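Local coordinates for protein Ara h 8 allergen isoform (Arachis hypogaea, PDB 6V8M) that is a PR-10 plant-defence allergen of the Bet v 1 family, binds 8-anilino-1-naphthalene sulfonate and may bind abscisic acid, at residues V14-L19 with A77-D82; F20-V25 with K144-Y149. All coordinates share one frame; numbering follows the deposited sequence.

Contact 1: V14-L19 with A77-D82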
loop_
_atom_site.group_PDB
_atom_site.type_symbol
_atom_site.label_atom_id
_atom_site.label_comp_id
_atom_site.label_asym_id
_atom_site.label_seq_id
_atom_site.Cartn_x
_atom_site.Cartn_y
_atom_site.Cartn_z
ATOM N N VAL A 14 -13.647 -9.074 -7.145
ATOM C CA VAL A 14 -13.868 -9.435 -5.727
ATOM C C VAL A 14 -14.722 -8.349 -5.072
ATOM O O VAL A 14 -14.382 -7.169 -5.176
ATOM C CB VAL A 14 -12.542 -9.610 -4.980
ATOM C CG1 VAL A 14 -12.806 -10.058 -3.560
ATOM C CG2 VAL A 14 -11.586 -10.532 -5.717
ATOM N N PRO A 15 -15.832 -8.724 -4.389
ATOM C CA PRO A 15 -16.680 -7.762 -3.675
ATOM C C PRO A 15 -15.928 -7.131 -2.506
ATOM O O PRO A 15 -14.955 -7.689 -2.006
ATOM C CB PRO A 15 -17.872 -8.601 -3.189
ATOM C CG PRO A 15 -17.338 -10.009 -3.128
ATOM C CD PRO A 15 -16.342 -10.100 -4.258
ATOM N N PRO A 16 -16.302 -5.909 -2.093
ATOM C CA PRO A 16 -15.437 -5.103 -1.243
ATOM C C PRO A 16 -15.210 -5.634 0.178
ATOM O O PRO A 16 -14.083 -5.503 0.620
ATOM C CB PRO A 16 -16.112 -3.721 -1.249
ATOM C CG PRO A 16 -17.562 -4.013 -1.573
ATOM C CD PRO A 16 -17.482 -5.152 -2.562
ATOM N N ALA A 17 -16.186 -6.246 0.842
ATOM C CA ALA A 17 -15.960 -6.715 2.231
ATOM C C ALA A 17 -14.841 -7.767 2.183
ATOM O O ALA A 17 -13.880 -7.711 2.985
ATOM C CB ALA A 17 -17.214 -7.265 2.847
ATOM N N LYS A 18 -14.931 -8.682 1.221
ATOM C CA LYS A 18 -13.936 -9.765 1.042
ATOM C C LYS A 18 -12.579 -9.169 0.646
ATOM O O LYS A 18 -11.535 -9.592 1.211
ATOM C CB LYS A 18 -14.480 -10.730 -0.008
ATOM C CG LYS A 18 -13.728 -12.034 -0.181
ATOM C CD LYS A 18 -14.603 -13.107 -0.823
ATOM C CE LYS A 18 -14.072 -14.513 -0.629
ATOM N NZ LYS A 18 -15.159 -15.476 -0.322
ATOM N N LEU A 19 -12.574 -8.242 -0.311
ATOM C CA LEU A 19 -11.319 -7.630 -0.815
ATOM C C LEU A 19 -10.662 -6.779 0.283
ATOM O O LEU A 19 -9.451 -6.883 0.452
ATOM C CB LEU A 19 -11.632 -6.800 -2.061
ATOM C CG LEU A 19 -10.412 -6.262 -2.817
ATOM C CD1 LEU A 19 -9.456 -7.403 -3.176
ATOM C CD2 LEU A 19 -10.896 -5.516 -4.068
ATOM N N ALA A 77 -16.262 -0.289 7.641
ATOM C CA ALA A 77 -17.614 -0.101 7.071
ATOM C C ALA A 77 -17.517 0.658 5.750
ATOM O O ALA A 77 -18.334 0.375 4.827
ATOM C CB ALA A 77 -18.517 0.634 8.003
ATOM N N THR A 78 -16.554 1.570 5.641
ATOM C CA THR A 78 -16.370 2.406 4.425
ATOM C C THR A 78 -15.266 1.821 3.532
ATOM O O THR A 78 -14.983 2.420 2.499
ATOM C CB THR A 78 -16.081 3.868 4.788
ATOM O OG1 THR A 78 -14.852 3.929 5.525
ATOM C CG2 THR A 78 -17.215 4.507 5.557
ATOM N N TYR A 79 -14.637 0.709 3.914
ATOM C CA TYR A 79 -13.572 0.070 3.104
ATOM C C TYR A 79 -12.432 1.063 2.856
ATOM O O TYR A 79 -11.862 1.125 1.774
ATOM C CB TYR A 79 -14.127 -0.433 1.778
ATOM C CG TYR A 79 -15.384 -1.245 1.886
ATOM C CD1 TYR A 79 -15.447 -2.402 2.627
ATOM C CD2 TYR A 79 -16.531 -0.842 1.228
ATOM C CE1 TYR A 79 -16.619 -3.142 2.711
ATOM C CE2 TYR A 79 -17.701 -1.580 1.284
ATOM C CZ TYR A 79 -17.744 -2.747 2.011
ATOM O OH TYR A 79 -18.923 -3.449 2.047
ATOM N N THR A 80 -12.111 1.838 3.881
ATOM C CA THR A 80 -11.124 2.935 3.860
ATOM C C THR A 80 -9.806 2.473 4.476
ATOM O O THR A 80 -9.798 1.990 5.591
ATOM C CB THR A 80 -11.647 4.184 4.576
ATOM O OG1 THR A 80 -12.653 4.697 3.699
ATOM C CG2 THR A 80 -10.566 5.225 4.783
ATOM N N TYR A 81 -8.711 2.743 3.771
ATOM C CA TYR A 81 -7.348 2.512 4.304
ATOM C C TYR A 81 -6.421 3.576 3.733
ATOM O O TYR A 81 -6.152 3.557 2.541
ATOM C CB TYR A 81 -6.866 1.092 4.016
ATOM C CG TYR A 81 -5.544 0.785 4.681
ATOM C CD1 TYR A 81 -5.384 0.933 6.042
ATOM C CD2 TYR A 81 -4.481 0.269 3.966
ATOM C CE1 TYR A 81 -4.173 0.669 6.673
ATOM C CE2 TYR A 81 -3.248 0.033 4.578
ATOM C CZ TYR A 81 -3.088 0.233 5.938
ATOM O OH TYR A 81 -1.882 -0.041 6.543
ATOM N N ASP A 82 -5.948 4.447 4.617
ATOM C CA ASP A 82 -5.033 5.555 4.278
ATOM C C ASP A 82 -3.760 5.315 5.072
ATOM O O ASP A 82 -3.872 5.075 6.279
ATOM C CB ASP A 82 -5.655 6.921 4.588
ATOM C CG ASP A 82 -6.980 7.207 3.885
ATOM O OD1 ASP A 82 -7.357 6.461 2.929
ATOM O OD2 ASP A 82 -7.680 8.165 4.356
#

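Contact 2: F20-V25 with K144-Y149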
loop_
_atom_site.group_PDB
_atom_site.type_symbol
_atom_site.label_atom_id
_atom_site.label_comp_id
_atom_site.label_asym_id
_atom_site.label_seq_id
_atom_site.Cartn_x
_atom_site.Cartn_y
_atom_site.Cartn_z
ATOM N N PHE A 20 -11.437 -6.048 1.081
ATOM C CA PHE A 20 -10.912 -5.223 2.202
ATOM C C PHE A 20 -10.310 -6.117 3.280
ATOM O O PHE A 20 -9.232 -5.804 3.847
ATOM C CB PHE A 20 -12.002 -4.327 2.762
ATOM C CG PHE A 20 -11.504 -3.314 3.753
ATOM C CD1 PHE A 20 -10.877 -2.158 3.317
ATOM C CD2 PHE A 20 -11.562 -3.574 5.105
ATOM C CE1 PHE A 20 -10.390 -1.238 4.231
ATOM C CE2 PHE A 20 -11.078 -2.646 6.017
ATOM C CZ PHE A 20 -10.508 -1.482 5.579
ATOM N N LYS A 21 -10.998 -7.210 3.592
ATOM C CA LYS A 21 -10.519 -8.148 4.635
ATOM C C LYS A 21 -9.131 -8.668 4.235
ATOM O O LYS A 21 -8.239 -8.723 5.089
ATOM C CB LYS A 21 -11.505 -9.304 4.820
ATOM C CG LYS A 21 -11.105 -10.270 5.930
ATOM C CD LYS A 21 -12.213 -11.192 6.362
ATOM C CE LYS A 21 -11.771 -12.131 7.461
ATOM N NZ LYS A 21 -11.327 -13.435 6.911
ATOM N N ALA A 22 -8.956 -9.073 2.976
ATOM C CA ALA A 22 -7.679 -9.665 2.506
ATOM C C ALA A 22 -6.594 -8.587 2.401
ATOM O O ALA A 22 -5.468 -8.840 2.835
ATOM C CB ALA A 22 -7.917 -10.361 1.206
ATOM N N THR A 23 -6.887 -7.444 1.782
ATOM C CA THR A 23 -5.853 -6.429 1.473
ATOM C C THR A 23 -5.493 -5.608 2.716
ATOM O O THR A 23 -4.332 -5.168 2.818
ATOM C CB THR A 23 -6.262 -5.511 0.324
ATOM O OG1 THR A 23 -7.499 -4.857 0.617
ATOM C CG2 THR A 23 -6.412 -6.267 -0.974
ATOM N N VAL A 24 -6.426 -5.370 3.624
ATOM C CA VAL A 24 -6.161 -4.411 4.724
ATOM C C VAL A 24 -6.174 -5.163 6.051
ATOM O O VAL A 24 -5.165 -5.111 6.759
ATOM C CB VAL A 24 -7.173 -3.258 4.689
ATOM C CG1 VAL A 24 -7.003 -2.357 5.890
ATOM C CG2 VAL A 24 -7.051 -2.483 3.388
ATOM N N VAL A 25 -7.268 -5.834 6.387
ATOM C CA VAL A 25 -7.400 -6.435 7.746
ATOM C C VAL A 25 -6.358 -7.551 7.897
ATOM O O VAL A 25 -5.674 -7.554 8.924
ATOM C CB VAL A 25 -8.840 -6.893 8.015
ATOM C CG1 VAL A 25 -9.011 -7.516 9.390
ATOM C CG2 VAL A 25 -9.813 -5.735 7.833
ATOM N N LYS A 144 -2.773 -6.808 -6.331
ATOM C CA LYS A 144 -3.211 -7.805 -7.335
ATOM C C LYS A 144 -2.777 -9.216 -6.929
ATOM O O LYS A 144 -3.469 -10.184 -7.295
ATOM C CB LYS A 144 -2.761 -7.392 -8.730
ATOM C CG LYS A 144 -3.471 -6.118 -9.155
ATOM C CD LYS A 144 -3.060 -5.533 -10.440
ATOM C CE LYS A 144 -3.871 -4.283 -10.744
ATOM N NZ LYS A 144 -5.214 -4.635 -11.240
ATOM N N ALA A 145 -1.661 -9.365 -6.224
ATOM C CA ALA A 145 -1.295 -10.697 -5.694
ATOM C C ALA A 145 -2.324 -11.142 -4.649
ATOM O O ALA A 145 -2.767 -12.315 -4.657
ATOM C CB ALA A 145 0.126 -10.660 -5.174
ATOM N N ILE A 146 -2.759 -10.228 -3.780
ATOM C CA ILE A 146 -3.790 -10.562 -2.766
ATOM C C ILE A 146 -5.118 -10.831 -3.477
ATOM O O ILE A 146 -5.800 -11.812 -3.113
ATOM C CB ILE A 146 -3.871 -9.449 -1.713
ATOM C CG1 ILE A 146 -2.560 -9.379 -0.909
ATOM C CG2 ILE A 146 -5.069 -9.728 -0.826
ATOM C CD1 ILE A 146 -2.415 -8.192 0.015
ATOM N N GLU A 147 -5.462 -10.000 -4.461
ATOM C CA GLU A 147 -6.720 -10.194 -5.217
ATOM C C GLU A 147 -6.719 -11.595 -5.859
ATOM O O GLU A 147 -7.725 -12.310 -5.783
ATOM C CB GLU A 147 -6.872 -9.079 -6.240
ATOM C CG GLU A 147 -8.072 -9.258 -7.142
ATOM C CD GLU A 147 -7.959 -8.418 -8.392
ATOM O OE1 GLU A 147 -6.942 -8.574 -9.111
ATOM O OE2 GLU A 147 -8.855 -7.598 -8.614
ATOM N N GLY A 148 -5.607 -12.007 -6.458
ATOM C CA GLY A 148 -5.505 -13.325 -7.111
ATOM C C GLY A 148 -5.656 -14.455 -6.113
ATOM O O GLY A 148 -6.324 -15.452 -6.414
ATOM N N TYR A 149 -5.079 -14.302 -4.938
ATOM C CA TYR A 149 -5.178 -15.299 -3.855
ATOM C C TYR A 149 -6.643 -15.485 -3.447
ATOM O O TYR A 149 -7.094 -16.633 -3.282
ATOM C CB TYR A 149 -4.278 -14.879 -2.705
ATOM C CG TYR A 149 -4.479 -15.688 -1.466
ATOM C CD1 TYR A 149 -3.854 -16.904 -1.299
ATOM C CD2 TYR A 149 -5.291 -15.207 -0.453
ATOM C CE1 TYR A 149 -4.027 -17.634 -0.134
ATOM C CE2 TYR A 149 -5.484 -15.927 0.710
ATOM C CZ TYR A 149 -4.838 -17.138 0.872
ATOM O OH TYR A 149 -5.040 -17.855 2.016
#

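Contact 1: V14-L19 with A77-D82
P16, in the first turn of helix 16-25, lies over one face of the Y79 ring, which reaches across from the bend just ahead of strand 80-86. In the tyrosine CB already points at the helix start, and a chi1 of -49° turns CG opposite the carbonyl carbon and carries the ring there. CG comes next, 4.1 Å from P16 CB. Beyond it the two sides of the ring meet different atoms. On one flank CD2 and then CE2 run beneath the proline, with CE2 3.7 Å from P16 CB. On the other, CD1 passes by the P16 carbonyl group, and CE1 arrives 3.6 Å from A17 N, which stands oblique to the ring; A17 CB touches the same CE1 more loosely, at 4.2 Å. P16 CB sits over the ring centre, only 11° off the normal, a well-formed CH-pi contact; no hydrogen bond joins the two segments. Here, in the Bet v 1 fold, the turn leading into strand 80-86 meets the first of the two short helices that follow strand 3-12. Y79 and T80 both face D75, making a G1 beta bulge in the turn between strands 64-75 and 80-86; Y79 takes the positive phi (58°) that goes with it. The chain folds back enough to bring A77 O over the opposite face of the ring, so the aromatic group lies between a carbonyl and a pyrrolidine. CZ continues under the proline, 3.8 Å from P16 CG, and L104 of strand 95-107, in the sheet proper, touches both P16 and Y79. At the tip, Y79 OH passes 3.9 Å from P16 CG.

Contact 2: F20-V25 with K144-Y149
A22 and T23, successive residues of helix 16-25, close on the single side chain of I146 from the long helix 129-152. Ahead of them, F20 turns its ring to its own helix, where V24 CB lies over the face toward the rim. F20 O accepts from both V24 N and V25 N, the second bond 3.2 Å long, as the last turn widens to a pi-type turn. A22 points its methyl at the neighbour: A22 CB meets I146 CG2 at 3.6 Å and also touches V150 farther along that helix. T23 adds its CG2, 3.7 Å from I146 CG2, the two side chains crossing at a slant. A chi1 of 57° tucks OG1 back over its own backbone, where it hydrogen-bonds to L19 O one turn earlier, and leaves the methyl to meet the isoleucine. The second branch of I146 ends with CD1 4.1 Å from T23 CA. In the Bet v 1 fold the two short helices after the first strand form a V that supports the C-terminal part of the long helix; I146 touches both, packing also on T31 and L34 of helix 27-34. Since the two close approaches are methyl to methyl and the threonine hydroxyl is satisfied within its own helix, the helices meet here through shape and apolar burial, with no hydrogen bond between the two segments.

In the fold
Helix 16-25 serves both contacts: its first turn meets the turn leading into strand 80-86 in contact 1, and its later turns meet the C-terminal helix in contact 2. Contact 2 is buried, made of aliphatic groups, whereas contact 1 is partly buried, nearer the surface, and rests on an aromatic ring. They adjoin directly, F20 CE1 lying 3.4 Å from Y79 C, and V24 CG2 packing on Y81 CB. The short helix is thus fitted between strand 80-86 and helix 129-152. Bound 8-anilino-1-naphthalene sulfonate comes nearer to contact 2, about 8 Å from the T23 side chain against about 12 Å from that of Y79.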